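Local coordinates for protein BpsB (PgaB), Poly-beta-1,6-N-acetyl-D-glucosamine N-deacetylase (PDB 5BU6) that removes acetyl groups from the N-acetylglucosamine units of the biofilm polysaccharide poly-beta-1,6-N-acetyl-D-glucosamine, as a metal-binding family 4 carbohydrate esterase, at residues G223-D228 and L255-R260; F47-I50 and G54-P57. The protein carries 5 engineered substitutions. One frame throughout, in Å; residues are numbered along the deposited sequence.

Contact 1: residues G223-D228 and L255-R260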
ATOM      1  N   GLY A 223      -0.093   3.360  -7.550  1.00 34.57           N
ATOM      2  CA  GLY A 223      -0.969   4.520  -7.443  1.00 39.96           C
ATOM      3  C   GLY A 223      -2.091   4.535  -8.474  1.00 41.24           C
ATOM      4  O   GLY A 223      -2.676   5.587  -8.758  1.00 39.31           O
ATOM      5  N   ALA A 224      -2.398   3.370  -9.045  1.00 38.38           N
ATOM      6  CA  ALA A 224      -3.345   3.312 -10.159  1.00 36.79           C
ATOM      7  C   ALA A 224      -4.779   3.093  -9.689  1.00 38.48           C
ATOM      8  O   ALA A 224      -5.118   2.063  -9.102  1.00 36.29           O
ATOM      9  CB  ALA A 224      -2.954   2.240 -11.134  1.00 35.44           C
ATOM     10  N   HIS A 225      -5.620   4.083  -9.960  1.00 39.72           N
ATOM     11  CA  HIS A 225      -7.012   4.023  -9.551  1.00 39.11           C
ATOM     12  C   HIS A 225      -7.787   5.041 -10.368  1.00 41.53           C
ATOM     13  O   HIS A 225      -7.198   5.917 -11.017  1.00 40.74           O
ATOM     14  CB  HIS A 225      -7.145   4.291  -8.043  1.00 34.98           C
ATOM     15  CG  HIS A 225      -6.987   5.731  -7.674  1.00 41.19           C
ATOM     16  ND1 HIS A 225      -5.813   6.429  -7.874  1.00 48.17           N
ATOM     17  CD2 HIS A 225      -7.866   6.618  -7.152  1.00 46.98           C
ATOM     18  CE1 HIS A 225      -5.973   7.681  -7.485  1.00 52.16           C
ATOM     19  NE2 HIS A 225      -7.211   7.824  -7.045  1.00 52.34           N
ATOM     20  N   ASN A 226      -9.105   4.918 -10.367  1.00 41.61           N
ATOM     21  CA  ASN A 226      -9.941   5.866 -11.088  1.00 41.36           C
ATOM     22  C   ASN A 226     -11.317   5.924 -10.452  1.00 45.85           C
ATOM     23  O   ASN A 226     -11.531   5.368  -9.377  1.00 41.43           O
ATOM     24  CB  ASN A 226     -10.040   5.501 -12.576  1.00 44.89           C
ATOM     25  CG  ASN A 226     -10.497   4.063 -12.808  1.00 50.84           C
ATOM     26  OD1 ASN A 226     -11.445   3.585 -12.187  1.00 49.26           O
ATOM     27  ND2 ASN A 226      -9.821   3.371 -13.723  1.00 53.58           N
ATOM     28  N   ARG A 227     -12.239   6.602 -11.118  1.00 52.75           N
ATOM     29  CA  ARG A 227     -13.604   6.740 -10.635  1.00 53.86           C
ATOM     30  C   ARG A 227     -14.240   5.381 -10.346  1.00 50.63           C
ATOM     31  O   ARG A 227     -14.867   5.183  -9.301  1.00 53.23           O
ATOM     32  CB  ARG A 227     -14.440   7.501 -11.669  1.00 62.02           C
ATOM     33  CG  ARG A 227     -15.284   8.609 -11.090  1.00 74.75           C
ATOM     34  CD  ARG A 227     -16.387   8.034 -10.229  1.00 88.57           C
ATOM     35  NE  ARG A 227     -17.236   9.071  -9.655  1.00 99.96           N
ATOM     36  CZ  ARG A 227     -18.354   8.826  -8.982  1.00104.18           C
ATOM     37  NH1 ARG A 227     -18.760   7.575  -8.801  1.00104.11           N
ATOM     38  NH2 ARG A 227     -19.068   9.829  -8.491  1.00106.75           N
ATOM     39  N   ASP A 228     -14.077   4.450 -11.279  1.00 46.25           N
ATOM     40  CA  ASP A 228     -14.684   3.126 -11.144  1.00 44.25           C
ATOM     41  C   ASP A 228     -14.089   2.331  -9.978  1.00 40.69           C
ATOM     42  O   ASP A 228     -14.821   1.680  -9.236  1.00 43.08           O
ATOM     43  CB  ASP A 228     -14.540   2.337 -12.447  1.00 55.53           C
ATOM     44  CG  ASP A 228     -15.379   2.919 -13.582  1.00 76.66           C
ATOM     45  OD1 ASP A 228     -16.524   3.354 -13.322  1.00 84.07           O
ATOM     46  OD2 ASP A 228     -14.890   2.945 -14.734  1.00 87.64           O
ATOM     47  N   LEU A 255     -10.476  11.124   2.394  1.00 38.83           N
ATOM     48  CA  LEU A 255      -9.626  10.015   2.822  1.00 35.64           C
ATOM     49  C   LEU A 255      -9.575   8.916   1.766  1.00 34.71           C
ATOM     50  O   LEU A 255      -8.783   7.995   1.878  1.00 36.31           O
ATOM     51  CB  LEU A 255     -10.090   9.430   4.170  1.00 33.79           C
ATOM     52  CG  LEU A 255      -9.890  10.335   5.392  1.00 39.02           C
ATOM     53  CD1 LEU A 255     -10.174   9.558   6.666  1.00 47.92           C
ATOM     54  CD2 LEU A 255      -8.500  11.004   5.457  1.00 34.51           C
ATOM     55  N   THR A 256     -10.405   9.026   0.730  1.00 36.00           N
ATOM     56  CA  THR A 256     -10.342   8.088  -0.390  1.00 35.01           C
ATOM     57  C   THR A 256      -9.204   8.433  -1.344  1.00 36.42           C
ATOM     58  O   THR A 256      -8.853   7.632  -2.207  1.00 39.93           O
ATOM     59  CB  THR A 256     -11.641   8.097  -1.198  1.00 41.20           C
ATOM     60  OG1 THR A 256     -11.894   9.440  -1.628  1.00 44.63           O
ATOM     61  CG2 THR A 256     -12.820   7.596  -0.353  1.00 43.07           C
ATOM     62  N   GLN A 257      -8.650   9.636  -1.199  1.00 36.17           N
ATOM     63  CA  GLN A 257      -7.636  10.145  -2.123  1.00 33.00           C
ATOM     64  C   GLN A 257      -6.369  10.603  -1.407  1.00 36.49           C
ATOM     65  O   GLN A 257      -5.758  11.609  -1.792  1.00 37.92           O
ATOM     66  CB  GLN A 257      -8.190  11.324  -2.937  1.00 39.13           C
ATOM     67  CG  GLN A 257      -9.530  11.085  -3.592  1.00 49.03           C
ATOM     68  CD  GLN A 257      -9.445  10.081  -4.711  1.00 54.92           C
ATOM     69  OE1 GLN A 257      -8.436  10.009  -5.422  1.00 53.46           O
ATOM     70  NE2 GLN A 257     -10.496   9.278  -4.865  1.00 59.46           N
ATOM     71  N   ILE A 258      -5.958   9.856  -0.394  1.00 36.68           N
ATOM     72  CA  ILE A 258      -4.808  10.237   0.424  1.00 30.13           C
ATOM     73  C   ILE A 258      -3.504  10.322  -0.398  1.00 33.17           C
ATOM     74  O   ILE A 258      -3.179   9.422  -1.179  1.00 34.34           O
ATOM     75  CB  ILE A 258      -4.649   9.252   1.595  1.00 27.23           C
ATOM     76  CG1 ILE A 258      -5.833   9.397   2.573  1.00 34.98           C
ATOM     77  CG2 ILE A 258      -3.354   9.481   2.355  1.00 31.85           C
ATOM     78  CD1 ILE A 258      -5.756   8.395   3.723  1.00 31.75           C
ATOM     79  N   ARG A 259      -2.794  11.431  -0.218  1.00 32.81           N
ATOM     80  CA  ARG A 259      -1.537  11.718  -0.895  1.00 30.58           C
ATOM     81  C   ARG A 259      -0.344  11.132  -0.148  1.00 34.88           C
ATOM     82  O   ARG A 259      -0.316  11.151   1.074  1.00 36.11           O
ATOM     83  CB  ARG A 259      -1.359  13.238  -1.026  1.00 31.02           C
ATOM     84  CG  ARG A 259      -2.459  13.863  -1.840  1.00 36.16           C
ATOM     85  CD  ARG A 259      -2.562  15.354  -1.618  1.00 42.35           C
ATOM     86  NE  ARG A 259      -3.542  15.930  -2.525  1.00 48.02           N
ATOM     87  CZ  ARG A 259      -3.938  17.195  -2.489  1.00 53.67           C
ATOM     88  NH1 ARG A 259      -3.450  18.020  -1.572  1.00 48.51           N
ATOM     89  NH2 ARG A 259      -4.832  17.626  -3.364  1.00 53.08           N
ATOM     90  N   ARG A 260       0.657  10.638  -0.868  1.00 34.48           N
ATOM     91  CA  ARG A 260       1.871  10.223  -0.184  1.00 33.44           C
ATOM     92  C   ARG A 260       3.112  10.412  -1.027  1.00 38.49           C
ATOM     93  O   ARG A 260       3.037  10.529  -2.255  1.00 38.48           O
ATOM     94  CB  ARG A 260       1.772   8.769   0.254  1.00 33.82           C
ATOM     95  CG  ARG A 260       1.813   7.784  -0.841  1.00 36.35           C
ATOM     96  CD  ARG A 260       0.965   6.532  -0.453  1.00 44.52           C
ATOM     97  NE  ARG A 260       0.978   5.607  -1.577  1.00 48.66           N
ATOM     98  CZ  ARG A 260       1.513   4.392  -1.546  1.00 50.40           C
ATOM     99  NH1 ARG A 260       2.030   3.917  -0.422  1.00 53.64           N
ATOM    100  NH2 ARG A 260       1.496   3.641  -2.636  1.00 51.81           N
TER
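In the distorted (beta/alpha) barrel of the polysaccharide deacetylases, the fold of family 4 carbohydrate esterases, the loop entering helix 227-235 is tied here to the loop before strand 261-266 by one side-chain bond, between H225 and Q257. H225 NE2 donates a hydrogen bond to Q257 OE1 at 3.0 Å with an N-H...O angle of 161°, so the bond is nearly straight. It reaches the amide oxygen at a C=O...N angle of 134°, with the donor tilted modestly from the carbonyl plane. On the histidine side the acceptor lies at the ring edge, close to the ring plane. Q257 reaches across through a bend at chi2 (-69°), and Q257 NE2 donates to D230 OD2 in helix 227-235; the two bonds together should set which way round the amide lies. H225 has a stacked neighbour in W220, which together with the edge bonds should restrict the ring's rotation. The contact buries just 92 Å² and the ring is about 13 Å from a bound nickel ion. N226 takes the N-cap position of the helix, while H225 ND1 donates weakly to G223 O at 3.4 Å.

Contact 2: residues F47-I50 and G54-P57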
ATOM      1  N   PHE A  47      14.562   6.753  10.448  1.00 42.85           N
ATOM      2  CA  PHE A  47      13.807   6.878  11.692  1.00 44.84           C
ATOM      3  C   PHE A  47      14.405   7.959  12.579  1.00 46.44           C
ATOM      4  O   PHE A  47      13.690   8.628  13.317  1.00 40.98           O
ATOM      5  CB  PHE A  47      13.754   5.548  12.435  1.00 42.03           C
ATOM      6  CG  PHE A  47      12.656   4.636  11.956  1.00 42.21           C
ATOM      7  CD1 PHE A  47      12.190   4.715  10.656  1.00 47.40           C
ATOM      8  CD2 PHE A  47      12.085   3.713  12.807  1.00 47.28           C
ATOM      9  CE1 PHE A  47      11.175   3.876  10.208  1.00 50.53           C
ATOM     10  CE2 PHE A  47      11.073   2.874  12.371  1.00 45.54           C
ATOM     11  CZ  PHE A  47      10.618   2.953  11.072  1.00 45.59           C
ATOM     12  N   GLU A  48      15.718   8.126  12.495  1.00 38.94           N
ATOM     13  CA  GLU A  48      16.400   9.194  13.228  1.00 38.42           C
ATOM     14  C   GLU A  48      16.126  10.577  12.635  1.00 44.04           C
ATOM     15  O   GLU A  48      16.004  11.557  13.374  1.00 42.80           O
ATOM     16  CB  GLU A  48      17.911   8.936  13.270  1.00 63.63           C
ATOM     17  CG  GLU A  48      18.334   7.785  14.173  1.00 76.08           C
ATOM     18  CD  GLU A  48      18.178   8.091  15.658  1.00 90.19           C
ATOM     19  OE1 GLU A  48      18.401   7.170  16.475  1.00 90.89           O
ATOM     20  OE2 GLU A  48      17.844   9.242  16.012  1.00 95.70           O
ATOM     21  N   TRP A  49      16.038  10.670  11.311  1.00 44.81           N
ATOM     22  CA  TRP A  49      15.670  11.933  10.653  1.00 45.60           C
ATOM     23  C   TRP A  49      14.272  12.362  11.090  1.00 41.64           C
ATOM     24  O   TRP A  49      14.048  13.520  11.450  1.00 50.70           O
ATOM     25  CB  TRP A  49      15.718  11.788   9.126  1.00 63.93           C
ATOM     26  CG  TRP A  49      15.164  12.966   8.326  1.00 84.82           C
ATOM     27  CD1 TRP A  49      15.751  14.189   8.152  1.00 94.64           C
ATOM     28  CD2 TRP A  49      13.940  13.003   7.567  1.00 79.46           C
ATOM     29  NE1 TRP A  49      14.966  14.986   7.349  1.00 93.69           N
ATOM     30  CE2 TRP A  49      13.851  14.283   6.975  1.00 84.40           C
ATOM     31  CE3 TRP A  49      12.911  12.082   7.334  1.00 77.16           C
ATOM     32  CZ2 TRP A  49      12.777  14.664   6.171  1.00 79.12           C
ATOM     33  CZ3 TRP A  49      11.843  12.463   6.534  1.00 75.12           C
ATOM     34  CH2 TRP A  49      11.787  13.746   5.965  1.00 77.33           C
ATOM     35  N   ILE A  50      13.350  11.408  11.064  1.00 41.90           N
ATOM     36  CA  ILE A  50      11.963  11.659  11.455  1.00 40.55           C
ATOM     37  C   ILE A  50      11.940  12.275  12.849  1.00 40.98           C
ATOM     38  O   ILE A  50      11.353  13.328  13.057  1.00 40.96           O
ATOM     39  CB  ILE A  50      11.130  10.372  11.421  1.00 42.47           C
ATOM     40  CG1 ILE A  50      10.935   9.916   9.969  1.00 44.96           C
ATOM     41  CG2 ILE A  50       9.777  10.570  12.111  1.00 43.71           C
ATOM     42  CD1 ILE A  50      10.243   8.607   9.826  1.00 45.37           C
ATOM     43  N   GLY A  54      11.450  16.559  14.212  1.00 48.35           N
ATOM     44  CA  GLY A  54      10.254  16.831  14.976  1.00 43.15           C
ATOM     45  C   GLY A  54       8.969  16.243  14.422  1.00 45.44           C
ATOM     46  O   GLY A  54       7.887  16.672  14.836  1.00 42.82           O
ATOM     47  N   PHE A  55       9.053  15.271  13.507  1.00 37.02           N
ATOM     48  CA  PHE A  55       7.833  14.669  12.991  1.00 37.17           C
ATOM     49  C   PHE A  55       7.249  13.789  14.067  1.00 41.95           C
ATOM     50  O   PHE A  55       7.980  13.272  14.907  1.00 41.36           O
ATOM     51  CB  PHE A  55       8.079  13.856  11.710  1.00 38.68           C
ATOM     52  CG  PHE A  55       8.383  14.704  10.507  1.00 44.97           C
ATOM     53  CD1 PHE A  55       7.375  15.425   9.880  1.00 50.37           C
ATOM     54  CD2 PHE A  55       9.668  14.773   9.994  1.00 46.11           C
ATOM     55  CE1 PHE A  55       7.651  16.213   8.769  1.00 56.67           C
ATOM     56  CE2 PHE A  55       9.950  15.554   8.885  1.00 51.16           C
ATOM     57  CZ  PHE A  55       8.939  16.272   8.269  1.00 56.81           C
ATOM     58  N   ASN A  56       5.926  13.645  14.051  1.00 36.76           N
ATOM     59  CA  ASN A  56       5.224  12.760  14.971  1.00 37.17           C
ATOM     60  C   ASN A  56       4.446  11.704  14.209  1.00 34.57           C
ATOM     61  O   ASN A  56       3.353  11.970  13.727  1.00 37.11           O
ATOM     62  CB  ASN A  56       4.278  13.570  15.869  1.00 37.37           C
ATOM     63  CG  ASN A  56       5.015  14.376  16.900  1.00 40.60           C
ATOM     64  OD1 ASN A  56       5.708  13.822  17.753  1.00 45.62           O
ATOM     65  ND2 ASN A  56       4.870  15.692  16.840  1.00 42.84           N
ATOM     66  N   PRO A  57       5.023  10.503  14.064  1.00 32.16           N
ATOM     67  CA  PRO A  57       4.304   9.434  13.373  1.00 32.24           C
ATOM     68  C   PRO A  57       2.972   9.096  14.051  1.00 38.17           C
ATOM     69  O   PRO A  57       2.905   8.963  15.267  1.00 32.84           O
ATOM     70  CB  PRO A  57       5.284   8.261  13.426  1.00 30.97           C
ATOM     71  CG  PRO A  57       6.661   8.957  13.481  1.00 31.13           C
ATOM     72  CD  PRO A  57       6.409  10.129  14.388  1.00 36.46           C
TER
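I50 CG2 touches two residues of segment 54-57, lying 3.7 Å from F55 CB and 3.8 Å from P57 CG. The methyl is anti to the backbone N of I50, which turns it toward the returning chain, and the side chains of I50 and F55 cross at about a right angle. I50 is buried, and beyond the two segments it also touches L80 of strand 77-83, while F55 and P57 both rest on I78 of that strand. Farther out, F55 CE2 sits over one face of the W49 indole, toward its rim, with W49 CH2 the nearest atom at 3.9 Å. The two six-membered rings have centroids 5.4 Å apart and planes at 49°, an oblique meeting that is neither a stack nor edge-to-face. The turn joining the two segments is a Schellman motif ending helix 43-52: G54 leaves helical geometry at positive phi (84°), and the chain then runs into strand 56-57 of the parallel sheet. At the polar edge the 6→1 bond of the motif runs from F55 N to I50 O, 3.0 Å long with an N-H...O angle of 147°. The same oxygen lies near the plane of the F55 ring, at its edge, and G54 O accepts a bond from R76 NE.

How the contacts relate
Following the chain from the N terminus, contact 2 comes first: F47-I50 lies in helix 43-52, and G54-P57 follows after three intervening residues, closing a short helix-to-strand turn. Contact 1 opens much later, at G223-D228, and closes at L255-R260 after 26 residues that include most of helix 227-235 and strand 240-242. The contacts are therefore in series, neither nested nor crossed. The centres of contact 1 and contact 2 are about 25 Å apart. The nearest atoms of the two contacts are about 12 Å apart, so they do not touch. Both lead into the same parallel sheet: contact 2 directly into strand 56-57, which pairs with 77-83, and contact 1 into 261-266, which pairs with 14-20 and 41-42.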